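Side-chain contact in glycoside hydrolase family 15, cellulose signaling associated protein envoy (Hypocrea jecorina, PDB 4WUJ), which binds flavin mononucleotide in a LOV (PAS-fold) domain and serves as a fungal blue-light photoreceptor that links light and oxidative-stress responses: residues 10-14 and 15-19. Sequence-based numbering, arbitrary orientation.
Sequences SGIDV and MGILL
Asp-13 N-caps the helix 14-22: its OD1 accepts the backbone N-H of Gly-16 at 2.9 Å, an amide of the first turn. A chi1 of -173°, placing CG beside the carbonyl carbon, brings the carboxylate up to this turn, and the N-H meets OD1 from well above the carboxylate plane. OD2 rests 3.4 Å from Gly-16 CA, on the side where a CB at that position would collide with it. The helix dipole probably favours the negative charge here. Replacing Asp-13 by an alanine is likely to deprive Gly-16 N of its capping bond, and Leu-34 N of the second subunit of the same acceptor.

The helical main-chain bonds start at the cap residue itself. Ile-17 N reaches Asp-13 O at 2.9 Å, and Leu-18 N reaches Val-14 O at 2.8 Å. Upstream, Ser-10 OG accepts from Ile-12 N at 3.1 Å, an ST turn in the loop before the helix.

Two apolar pairs span the junction: Ile-12 CG2 meets Ile-17 CD1 and Val-14 CG1 meets Leu-18 CD1, each at 4.3 Å.

These four side chains set the loop and the helix start against the sheet, Ile-12 and Ile-17 on Leu-42, Val-14 and Leu-18 on Leu-40, all in strand 39-44, while Tyr-54 of strand 52-55 touches Ile-12 and Val-14. Met-15 packs on Leu-18 of the second subunit, so the capped end belongs to the dimer interface.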
loop_
_atom_site.group_PDB
_atom_site.type_symbol
_atom_site.label_atom_id
_atom_site.label_comp_id
_atom_site.label_asym_id
_atom_site.label_seq_id
_atom_site.Cartn_x
_atom_site.Cartn_y
_atom_site.Cartn_z
ATOM N N SER C 10 9.350 6.141 -4.303
ATOM C CA SER C 10 10.348 6.226 -3.207
ATOM C C SER C 10 11.545 5.299 -3.442
ATOM O O SER C 10 12.542 5.389 -2.736
ATOM C CB SER C 10 9.716 5.828 -1.863
ATOM O OG SER C 10 9.535 4.424 -1.819
ATOM N N GLY C 11 11.442 4.394 -4.416
ATOM C CA GLY C 11 12.510 3.445 -4.680
ATOM C C GLY C 11 12.433 2.211 -3.819
ATOM O O GLY C 11 13.112 1.220 -4.085
ATOM N N ILE C 12 11.637 2.289 -2.756
ATOM C CA ILE C 12 11.540 1.224 -1.787
ATOM C C ILE C 12 10.468 0.245 -2.180
ATOM O O ILE C 12 9.385 0.642 -2.593
ATOM C CB ILE C 12 11.170 1.816 -0.433
ATOM C CG1 ILE C 12 12.341 2.672 0.114
ATOM C CG2 ILE C 12 10.809 0.735 0.525
ATOM C CD1 ILE C 12 11.948 3.538 1.265
ATOM N N ASP C 13 10.756 -1.040 -2.031
ATOM C CA ASP C 13 9.792 -2.077 -2.371
ATOM C C ASP C 13 8.914 -2.398 -1.173
ATOM O O ASP C 13 9.013 -3.469 -0.581
ATOM C CB ASP C 13 10.498 -3.337 -2.872
ATOM C CG ASP C 13 9.515 -4.386 -3.408
ATOM O OD1 ASP C 13 8.320 -4.060 -3.528
ATOM O OD2 ASP C 13 9.936 -5.525 -3.716
ATOM N N VAL C 14 8.044 -1.465 -0.823
ATOM C CA VAL C 14 7.218 -1.628 0.363
ATOM C C VAL C 14 6.407 -2.906 0.268
ATOM O O VAL C 14 6.243 -3.652 1.247
ATOM C CB VAL C 14 6.289 -0.420 0.592
ATOM C CG1 VAL C 14 5.458 -0.588 1.833
ATOM C CG2 VAL C 14 7.122 0.870 0.696
ATOM N N MET C 15 5.908 -3.197 -0.916
ATOM C CA MET C 15 4.966 -4.277 -0.987
ATOM C C MET C 15 5.742 -5.603 -0.953
ATOM O O MET C 15 5.257 -6.583 -0.368
ATOM C CB MET C 15 3.999 -4.076 -2.165
ATOM C CG MET C 15 3.435 -2.587 -2.256
ATOM S SD MET C 15 1.847 -2.181 -1.433
ATOM C CE MET C 15 0.790 -1.792 -2.825
ATOM N N GLY C 16 6.968 -5.627 -1.483
ATOM C CA GLY C 16 7.831 -6.792 -1.295
ATOM C C GLY C 16 8.212 -7.026 0.196
ATOM O O GLY C 16 8.385 -8.163 0.669
ATOM N N ILE C 17 8.377 -5.924 0.921
ATOM C CA ILE C 17 8.515 -5.940 2.378
ATOM C C ILE C 17 7.278 -6.554 3.050
ATOM O O ILE C 17 7.397 -7.471 3.861
ATOM C CB ILE C 17 8.761 -4.512 2.879
ATOM C CG1 ILE C 17 10.234 -4.164 2.666
ATOM C CG2 ILE C 17 8.333 -4.333 4.310
ATOM C CD1 ILE C 17 10.573 -2.762 2.998
ATOM N N LEU C 18 6.097 -6.057 2.707
ATOM C CA LEU C 18 4.844 -6.596 3.256
ATOM C C LEU C 18 4.637 -8.068 2.924
ATOM O O LEU C 18 4.220 -8.862 3.737
ATOM C CB LEU C 18 3.649 -5.808 2.720
ATOM C CG LEU C 18 3.607 -4.390 3.259
ATOM C CD1 LEU C 18 2.523 -3.619 2.603
ATOM C CD2 LEU C 18 3.424 -4.376 4.788
ATOM N N LEU C 19 4.927 -8.445 1.710
ATOM C CA LEU C 19 4.744 -9.817 1.357
ATOM C C LEU C 19 5.633 -10.735 2.201
ATOM O O LEU C 19 5.181 -11.781 2.658
ATOM C CB LEU C 19 5.023 -9.995 -0.116
ATOM C CG LEU C 19 4.508 -11.288 -0.719
ATOM C CD1 LEU C 19 3.034 -11.527 -0.349
ATOM C CD2 LEU C 19 4.721 -11.223 -2.239
#